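Local coordinates for protein toxin Tse2 (PDB 5AKO) that enters recipient cells through a type VI secretion system and probably acts there as a NAD-dependent cytotoxin against bacteria and eukaryotes, at residues Ile124-Asn136 with His143-Leu157. Numbering follows the deposited sequence.
Sequences IPPDLKVKQDSYN and HYTIMPAKPMYREVL
Asp-133 and His-143 lie side by side near the turn of an antiparallel beta hairpin, and one carboxylate oxygen serves two donors. His-143 ND1 donates a hydrogen bond to Asp-133 OD2 (2.9 Å); the oxygen lies close to the imidazole plane, but the nitrogen meets it on the anti side of the carboxylate, 25° out of the carboxylate plane. Thr-145 OG1, 2.8 Å from the same OD2, takes the syn lone pair. NE2 of the same imidazole is hydrogen-bonded to Ser-101 OG, an arrangement that resembles a Ser-His-Asp relay in geometry, without by itself showing a catalytic role.

On the face that carries Thr-145, Met-147 lies between Lys-129 and Lys-131. Its sulfur meets Lys-129 CE (SD to CE 3.7 Å), while a bend at chi3 (44°) lays the methyl CE 3.6 Å from Lys-131 CD. A water bridges Lys-129 NZ to Ala-149 O.

On the opposite face the Tyr-144 ring slants across Gln-132, whose CB is 3.6 Å from Tyr-144 CE2, and Val-130 packs beside Ile-146. At the start of strand 128-136, Leu-128 CD2 meets Leu-157 CD1 at 3.6 Å, the side chains nearly perpendicular.

Paired strands 128-136 and 141-148 form the middle of a four-stranded sheet, flanked by 24-25 and 100-103, with helix 154-176 packing against Leu-128 and Pro-125.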
ATOM      1  N   ILE C 124      -9.408 -10.093  31.492  1.00 36.38           N
ATOM      2  CA  ILE C 124      -8.795 -10.526  30.290  1.00 32.94           C
ATOM      3  C   ILE C 124      -8.114 -11.894  30.441  1.00 31.85           C
ATOM      4  O   ILE C 124      -7.167 -12.074  31.243  1.00 31.00           O
ATOM      5  CB  ILE C 124      -7.734  -9.507  29.844  1.00 36.19           C
ATOM      6  CG1 ILE C 124      -8.357  -8.121  29.639  1.00 32.95           C
ATOM      7  CG2 ILE C 124      -7.068  -9.985  28.554  1.00 35.21           C
ATOM      8  CD1 ILE C 124      -7.356  -6.979  29.482  1.00 33.82           C
ATOM      9  N   PRO C 125      -8.528 -12.881  29.620  1.00 33.14           N
ATOM     10  CA  PRO C 125      -7.880 -14.174  29.784  1.00 33.65           C
ATOM     11  C   PRO C 125      -6.357 -14.077  29.761  1.00 37.57           C
ATOM     12  O   PRO C 125      -5.797 -13.248  29.007  1.00 34.35           O
ATOM     13  CB  PRO C 125      -8.412 -14.974  28.604  1.00 34.02           C
ATOM     14  CG  PRO C 125      -9.773 -14.392  28.383  1.00 34.22           C
ATOM     15  CD  PRO C 125      -9.574 -12.927  28.586  1.00 32.81           C
ATOM     16  N   PRO C 126      -5.690 -14.911  30.567  1.00 38.95           N
ATOM     17  CA  PRO C 126      -4.271 -14.777  30.858  1.00 42.56           C
ATOM     18  C   PRO C 126      -3.327 -14.636  29.674  1.00 41.17           C
ATOM     19  O   PRO C 126      -2.322 -13.916  29.782  1.00 44.57           O
ATOM     20  CB  PRO C 126      -3.930 -16.075  31.650  1.00 45.55           C
ATOM     21  CG  PRO C 126      -5.100 -16.998  31.452  1.00 45.95           C
ATOM     22  CD  PRO C 126      -6.277 -16.055  31.299  1.00 42.93           C
ATOM     23  N   ASP C 127      -3.595 -15.309  28.573  1.00 41.29           N
ATOM     24  CA  ASP C 127      -2.664 -15.211  27.430  1.00 42.57           C
ATOM     25  C   ASP C 127      -3.122 -14.282  26.282  1.00 36.87           C
ATOM     26  O   ASP C 127      -2.581 -14.344  25.183  1.00 34.42           O
ATOM     27  CB  ASP C 127      -2.372 -16.617  26.898  1.00 46.03           C
ATOM     28  CG  ASP C 127      -1.542 -17.441  27.854  1.00 48.00           C
ATOM     29  OD1 ASP C 127      -0.499 -16.906  28.326  1.00 54.14           O
ATOM     30  OD2 ASP C 127      -1.924 -18.612  28.104  1.00 45.98           O
ATOM     31  N   LEU C 128      -4.080 -13.406  26.560  1.00 33.03           N
ATOM     32  CA  LEU C 128      -4.550 -12.445  25.586  1.00 31.11           C
ATOM     33  C   LEU C 128      -4.219 -11.083  26.071  1.00 31.64           C
ATOM     34  O   LEU C 128      -3.895 -10.893  27.256  1.00 32.28           O
ATOM     35  CB  LEU C 128      -6.050 -12.541  25.438  1.00 31.55           C
ATOM     36  CG  LEU C 128      -6.630 -13.818  24.836  1.00 33.83           C
ATOM     37  CD1 LEU C 128      -8.125 -13.658  24.642  1.00 37.07           C
ATOM     38  CD2 LEU C 128      -5.983 -14.168  23.504  1.00 35.64           C
ATOM     39  N   LYS C 129      -4.248 -10.124  25.155  1.00 29.02           N
ATOM     40  CA  LYS C 129      -4.131  -8.725  25.532  1.00 27.80           C
ATOM     41  C   LYS C 129      -4.938  -7.907  24.564  1.00 29.58           C
ATOM     42  O   LYS C 129      -5.314  -8.408  23.505  1.00 30.70           O
ATOM     43  CB  LYS C 129      -2.684  -8.275  25.580  1.00 27.70           C
ATOM     44  CG  LYS C 129      -1.954  -8.299  24.249  1.00 29.36           C
ATOM     45  CD  LYS C 129      -0.440  -8.205  24.432  1.00 30.35           C
ATOM     46  CE  LYS C 129       0.271  -8.024  23.104  1.00 31.72           C
ATOM     47  NZ  LYS C 129       1.730  -7.870  23.293  1.00 29.86           N
ATOM     48  N   VAL C 130      -5.206  -6.667  24.952  1.00 28.98           N
ATOM     49  CA  VAL C 130      -6.061  -5.764  24.219  1.00 29.19           C
ATOM     50  C   VAL C 130      -5.256  -4.538  23.954  1.00 30.66           C
ATOM     51  O   VAL C 130      -4.849  -3.874  24.878  1.00 34.56           O
ATOM     52  CB  VAL C 130      -7.287  -5.385  25.062  1.00 28.11           C
ATOM     53  CG1 VAL C 130      -8.199  -4.427  24.314  1.00 26.34           C
ATOM     54  CG2 VAL C 130      -8.025  -6.649  25.458  1.00 26.37           C
ATOM     55  N   LYS C 131      -5.045  -4.247  22.683  1.00 32.35           N
ATOM     56  CA  LYS C 131      -4.194  -3.171  22.225  1.00 33.93           C
ATOM     57  C   LYS C 131      -5.012  -1.988  21.777  1.00 33.27           C
ATOM     58  O   LYS C 131      -5.926  -2.137  20.977  1.00 36.82           O
ATOM     59  CB  LYS C 131      -3.376  -3.655  21.025  1.00 39.90           C
ATOM     60  CG  LYS C 131      -2.571  -2.565  20.315  1.00 44.18           C
ATOM     61  CD  LYS C 131      -1.789  -3.165  19.164  1.00 49.25           C
ATOM     62  CE  LYS C 131      -0.902  -2.160  18.454  1.00 51.99           C
ATOM     63  NZ  LYS C 131      -0.016  -1.476  19.420  1.00 54.19           N
ATOM     64  N   GLN C 132      -4.667  -0.808  22.275  1.00 34.57           N
ATOM     65  CA  GLN C 132      -5.284   0.420  21.829  1.00 32.96           C
ATOM     66  C   GLN C 132      -4.589   0.777  20.559  1.00 31.68           C
ATOM     67  O   GLN C 132      -3.395   0.904  20.555  1.00 28.96           O
ATOM     68  CB  GLN C 132      -5.116   1.558  22.837  1.00 34.53           C
ATOM     69  CG  GLN C 132      -5.696   2.861  22.309  1.00 38.85           C
ATOM     70  CD  GLN C 132      -5.572   4.047  23.235  1.00 43.47           C
ATOM     71  OE1 GLN C 132      -5.034   3.969  24.329  1.00 45.84           O
ATOM     72  NE2 GLN C 132      -6.020   5.179  22.752  1.00 49.69           N
ATOM     73  N   ASP C 133      -5.335   0.934  19.474  1.00 31.30           N
ATOM     74  CA  ASP C 133      -4.748   1.431  18.220  1.00 31.97           C
ATOM     75  C   ASP C 133      -5.226   2.888  18.110  1.00 32.59           C
ATOM     76  O   ASP C 133      -5.452   3.533  19.106  1.00 33.68           O
ATOM     77  CB  ASP C 133      -5.194   0.611  17.024  1.00 29.78           C
ATOM     78  CG  ASP C 133      -5.019  -0.914  17.217  1.00 30.05           C
ATOM     79  OD1 ASP C 133      -3.895  -1.414  17.210  1.00 40.89           O
ATOM     80  OD2 ASP C 133      -6.003  -1.651  17.268  1.00 26.91           O
ATOM     81  N   SER C 134      -5.396   3.396  16.913  1.00 32.92           N
ATOM     82  CA  SER C 134      -5.630   4.812  16.738  1.00 33.13           C
ATOM     83  C   SER C 134      -7.087   5.163  16.814  1.00 31.89           C
ATOM     84  O   SER C 134      -7.944   4.321  16.695  1.00 34.07           O
ATOM     85  CB  SER C 134      -5.100   5.251  15.379  1.00 32.13           C
ATOM     86  OG  SER C 134      -3.678   5.168  15.354  1.00 37.12           O
ATOM     87  N   TYR C 135      -7.333   6.452  16.937  1.00 29.77           N
ATOM     88  CA  TYR C 135      -8.646   7.025  16.756  1.00 28.23           C
ATOM     89  C   TYR C 135      -8.899   7.070  15.278  1.00 27.24           C
ATOM     90  O   TYR C 135      -8.107   7.634  14.536  1.00 26.32           O
ATOM     91  CB  TYR C 135      -8.668   8.455  17.321  1.00 26.39           C
ATOM     92  CG  TYR C 135      -9.977   9.105  17.155  1.00 26.23           C
ATOM     93  CD1 TYR C 135     -11.070   8.638  17.841  1.00 26.59           C
ATOM     94  CD2 TYR C 135     -10.144  10.197  16.307  1.00 26.03           C
ATOM     95  CE1 TYR C 135     -12.296   9.253  17.749  1.00 27.67           C
ATOM     96  CE2 TYR C 135     -11.391  10.793  16.161  1.00 26.39           C
ATOM     97  CZ  TYR C 135     -12.461  10.317  16.889  1.00 26.73           C
ATOM     98  OH  TYR C 135     -13.707  10.848  16.764  1.00 25.25           O
ATOM     99  N   ASN C 136     -10.025   6.533  14.861  1.00 27.63           N
ATOM    100  CA  ASN C 136     -10.423   6.518  13.480  1.00 27.99           C
ATOM    101  C   ASN C 136     -11.429   7.626  13.225  1.00 29.11           C
ATOM    102  O   ASN C 136     -12.556   7.572  13.746  1.00 27.13           O
ATOM    103  CB  ASN C 136     -11.062   5.166  13.185  1.00 30.59           C
ATOM    104  CG  ASN C 136     -11.498   5.011  11.740  1.00 32.07           C
ATOM    105  OD1 ASN C 136     -12.155   5.884  11.143  1.00 31.53           O
ATOM    106  ND2 ASN C 136     -11.221   3.851  11.201  1.00 34.66           N
ATOM    107  N   HIS C 143     -10.231   2.505  17.800  1.00 28.22           N
ATOM    108  CA  HIS C 143     -10.204   1.047  17.539  1.00 31.20           C
ATOM    109  C   HIS C 143      -9.282   0.315  18.518  1.00 31.05           C
ATOM    110  O   HIS C 143      -8.232   0.865  18.905  1.00 31.96           O
ATOM    111  CB  HIS C 143      -9.674   0.816  16.140  1.00 29.67           C
ATOM    112  CG  HIS C 143      -9.676  -0.620  15.735  1.00 29.72           C
ATOM    113  ND1 HIS C 143      -8.673  -1.499  16.078  1.00 30.88           N
ATOM    114  CD2 HIS C 143     -10.562  -1.327  15.008  1.00 28.81           C
ATOM    115  CE1 HIS C 143      -8.937  -2.683  15.559  1.00 30.85           C
ATOM    116  NE2 HIS C 143     -10.081  -2.603  14.914  1.00 30.61           N
ATOM    117  N   TYR C 144      -9.647  -0.919  18.883  1.00 26.74           N
ATOM    118  CA  TYR C 144      -8.853  -1.744  19.758  1.00 24.93           C
ATOM    119  C   TYR C 144      -8.770  -3.161  19.198  1.00 31.53           C
ATOM    120  O   TYR C 144      -9.673  -3.587  18.463  1.00 28.89           O
ATOM    121  CB  TYR C 144      -9.468  -1.804  21.139  1.00 25.14           C
ATOM    122  CG  TYR C 144      -9.378  -0.539  22.011  1.00 27.80           C
ATOM    123  CD1 TYR C 144     -10.218   0.522  21.808  1.00 29.72           C
ATOM    124  CD2 TYR C 144      -8.497  -0.458  23.059  1.00 28.61           C
ATOM    125  CE1 TYR C 144     -10.160   1.654  22.601  1.00 31.28           C
ATOM    126  CE2 TYR C 144      -8.417   0.638  23.869  1.00 27.54           C
ATOM    127  CZ  TYR C 144      -9.242   1.718  23.621  1.00 30.53           C
ATOM    128  OH  TYR C 144      -9.204   2.854  24.404  1.00 28.55           O
ATOM    129  N   THR C 145      -7.702  -3.907  19.553  1.00 30.98           N
ATOM    130  CA  THR C 145      -7.515  -5.245  19.022  1.00 27.79           C
ATOM    131  C   THR C 145      -7.220  -6.216  20.136  1.00 27.60           C
ATOM    132  O   THR C 145      -6.324  -6.005  20.926  1.00 27.14           O
ATOM    133  CB  THR C 145      -6.361  -5.285  18.006  1.00 29.31           C
ATOM    134  OG1 THR C 145      -6.618  -4.328  16.983  1.00 28.88           O
ATOM    135  CG2 THR C 145      -6.229  -6.690  17.344  1.00 27.61           C
ATOM    136  N   ILE C 146      -8.048  -7.240  20.232  1.00 27.03           N
ATOM    137  CA  ILE C 146      -7.826  -8.326  21.153  1.00 25.52           C
ATOM    138  C   ILE C 146      -6.919  -9.305  20.411  1.00 27.09           C
ATOM    139  O   ILE C 146      -7.258  -9.735  19.318  1.00 25.05           O
ATOM    140  CB  ILE C 146      -9.112  -9.072  21.445  1.00 26.44           C
ATOM    141  CG1 ILE C 146     -10.202  -8.131  21.971  1.00 29.60           C
ATOM    142  CG2 ILE C 146      -8.828 -10.161  22.453  1.00 27.94           C
ATOM    143  CD1 ILE C 146     -11.604  -8.717  22.059  1.00 25.97           C
ATOM    144  N   MET C 147      -5.792  -9.677  21.006  1.00 26.10           N
ATOM    145  CA  MET C 147      -4.767 -10.387  20.288  1.00 28.36           C
ATOM    146  C   MET C 147      -4.052 -11.359  21.267  1.00 29.70           C
ATOM    147  O   MET C 147      -4.159 -11.235  22.469  1.00 29.68           O
ATOM    148  CB  MET C 147      -3.768  -9.411  19.588  1.00 29.70           C
ATOM    149  CG  MET C 147      -2.813  -8.777  20.581  1.00 31.71           C
ATOM    150  SD  MET C 147      -1.646  -7.650  19.904  1.00 34.02           S
ATOM    151  CE  MET C 147      -2.574  -6.637  18.750  1.00 32.52           C
ATOM    152  N   PRO C 148      -3.351 -12.355  20.742  1.00 32.53           N
ATOM    153  CA  PRO C 148      -2.559 -13.183  21.647  1.00 35.87           C
ATOM    154  C   PRO C 148      -1.372 -12.419  22.298  1.00 35.05           C
ATOM    155  O   PRO C 148      -0.758 -11.547  21.684  1.00 31.30           O
ATOM    156  CB  PRO C 148      -2.056 -14.323  20.737  1.00 33.86           C
ATOM    157  CG  PRO C 148      -2.212 -13.808  19.343  1.00 35.37           C
ATOM    158  CD  PRO C 148      -3.420 -12.923  19.387  1.00 34.05           C
ATOM    159  N   ALA C 149      -1.085 -12.745  23.549  1.00 32.70           N
ATOM    160  CA  ALA C 149       0.027 -12.099  24.250  1.00 33.03           C
ATOM    161  C   ALA C 149       1.307 -12.885  24.031  1.00 30.59           C
ATOM    162  O   ALA C 149       2.375 -12.413  24.353  1.00 30.73           O
ATOM    163  CB  ALA C 149      -0.275 -11.985  25.745  1.00 29.90           C
ATOM    164  N   LYS C 150       1.173 -14.098  23.534  1.00 32.42           N
ATOM    165  CA  LYS C 150       2.326 -14.954  23.211  1.00 39.12           C
ATOM    166  C   LYS C 150       1.944 -15.882  22.050  1.00 34.74           C
ATOM    167  O   LYS C 150       0.754 -16.062  21.764  1.00 32.66           O
ATOM    168  CB  LYS C 150       2.748 -15.782  24.430  1.00 44.94           C
ATOM    169  CG  LYS C 150       1.631 -16.689  24.960  1.00 52.71           C
ATOM    170  CD  LYS C 150       2.155 -17.849  25.805  1.00 59.23           C
ATOM    171  CE  LYS C 150       1.390 -19.145  25.496  1.00 67.49           C
ATOM    172  NZ  LYS C 150       1.651 -20.247  26.478  1.00 66.80           N
ATOM    173  N   PRO C 151       2.929 -16.441  21.365  1.00 30.14           N
ATOM    174  CA  PRO C 151       2.588 -17.279  20.232  1.00 33.59           C
ATOM    175  C   PRO C 151       1.704 -18.439  20.625  1.00 34.24           C
ATOM    176  O   PRO C 151       1.989 -19.079  21.592  1.00 33.80           O
ATOM    177  CB  PRO C 151       3.948 -17.790  19.794  1.00 35.10           C
ATOM    178  CG  PRO C 151       4.883 -16.644  20.111  1.00 30.83           C
ATOM    179  CD  PRO C 151       4.369 -16.155  21.425  1.00 31.68           C
ATOM    180  N   MET C 152       0.607 -18.670  19.921  1.00 36.20           N
ATOM    181  CA  MET C 152      -0.254 -19.796  20.259  1.00 36.42           C
ATOM    182  C   MET C 152      -0.962 -20.370  19.036  1.00 37.21           C
ATOM    183  O   MET C 152      -1.157 -19.669  18.036  1.00 31.25           O
ATOM    184  CB  MET C 152      -1.284 -19.389  21.306  1.00 36.76           C
ATOM    185  CG  MET C 152      -2.174 -18.231  20.904  1.00 37.71           C
ATOM    186  SD  MET C 152      -3.203 -17.579  22.237  1.00 42.07           S
ATOM    187  CE  MET C 152      -1.960 -17.032  23.391  1.00 35.74           C
ATOM    188  N   TYR C 153      -1.339 -21.648  19.130  1.00 34.00           N
ATOM    189  CA  TYR C 153      -2.102 -22.300  18.088  1.00 32.64           C
ATOM    190  C   TYR C 153      -3.526 -21.825  18.133  1.00 33.30           C
ATOM    191  O   TYR C 153      -3.998 -21.296  19.135  1.00 34.61           O
ATOM    192  CB  TYR C 153      -2.020 -23.839  18.206  1.00 35.73           C
ATOM    193  CG  TYR C 153      -0.607 -24.378  18.027  1.00 38.80           C
ATOM    194  CD1 TYR C 153       0.030 -24.320  16.770  1.00 41.19           C
ATOM    195  CD2 TYR C 153       0.115 -24.880  19.108  1.00 38.43           C
ATOM    196  CE1 TYR C 153       1.323 -24.779  16.598  1.00 44.93           C
ATOM    197  CE2 TYR C 153       1.412 -25.341  18.952  1.00 42.55           C
ATOM    198  CZ  TYR C 153       2.010 -25.305  17.701  1.00 47.94           C
ATOM    199  OH  TYR C 153       3.309 -25.731  17.538  1.00 54.77           O
ATOM    200  N   ARG C 154      -4.226 -22.009  17.012  1.00 37.39           N
ATOM    201  CA  ARG C 154      -5.575 -21.521  16.846  1.00 37.39           C
ATOM    202  C   ARG C 154      -6.521 -21.937  17.955  1.00 40.89           C
ATOM    203  O   ARG C 154      -7.312 -21.133  18.456  1.00 41.15           O
ATOM    204  CB  ARG C 154      -6.135 -21.980  15.504  1.00 39.09           C
ATOM    205  CG  ARG C 154      -7.352 -21.165  15.122  1.00 43.07           C
ATOM    206  CD  ARG C 154      -7.971 -21.575  13.813  1.00 45.91           C
ATOM    207  NE  ARG C 154      -7.097 -21.339  12.669  1.00 50.50           N
ATOM    208  CZ  ARG C 154      -7.493 -21.482  11.409  1.00 50.01           C
ATOM    209  NH1 ARG C 154      -8.735 -21.875  11.151  1.00 45.69           N
ATOM    210  NH2 ARG C 154      -6.640 -21.258  10.409  1.00 50.78           N
ATOM    211  N   GLU C 155      -6.485 -23.217  18.301  1.00 44.38           N
ATOM    212  CA  GLU C 155      -7.431 -23.788  19.281  1.00 49.88           C
ATOM    213  C   GLU C 155      -7.309 -23.088  20.639  1.00 42.11           C
ATOM    214  O   GLU C 155      -8.295 -22.760  21.254  1.00 37.48           O
ATOM    215  CB  GLU C 155      -7.207 -25.310  19.436  1.00 56.61           C
ATOM    216  CG  GLU C 155      -7.063 -26.082  18.107  1.00 68.12           C
ATOM    217  CD  GLU C 155      -5.597 -26.286  17.642  1.00 75.41           C
ATOM    218  OE1 GLU C 155      -4.896 -27.171  18.201  1.00 78.50           O
ATOM    219  OE2 GLU C 155      -5.145 -25.558  16.717  1.00 63.47           O
ATOM    220  N   VAL C 156      -6.078 -22.842  21.073  1.00 39.16           N
ATOM    221  CA  VAL C 156      -5.829 -22.181  22.322  1.00 39.93           C
ATOM    222  C   VAL C 156      -6.402 -20.755  22.303  1.00 42.39           C
ATOM    223  O   VAL C 156      -7.031 -20.317  23.281  1.00 39.47           O
ATOM    224  CB  VAL C 156      -4.317 -22.162  22.653  1.00 44.55           C
ATOM    225  CG1 VAL C 156      -4.030 -21.287  23.880  1.00 45.69           C
ATOM    226  CG2 VAL C 156      -3.797 -23.590  22.871  1.00 41.36           C
ATOM    227  N   LEU C 157      -6.193 -20.054  21.188  1.00 42.24           N
ATOM    228  CA  LEU C 157      -6.682 -18.679  21.000  1.00 39.59           C
ATOM    229  C   LEU C 157      -8.187 -18.626  21.025  1.00 35.94           C
ATOM    230  O   LEU C 157      -8.764 -17.804  21.724  1.00 32.77           O
ATOM    231  CB  LEU C 157      -6.174 -18.109  19.666  1.00 42.68           C
ATOM    232  CG  LEU C 157      -6.710 -16.734  19.212  1.00 44.50           C
ATOM    233  CD1 LEU C 157      -6.489 -15.637  20.261  1.00 43.74           C
ATOM    234  CD2 LEU C 157      -6.060 -16.319  17.908  1.00 47.43           C
TER
HETATM  235  O   HOH W   1       3.287  -9.662  24.411  1.00 28.30           O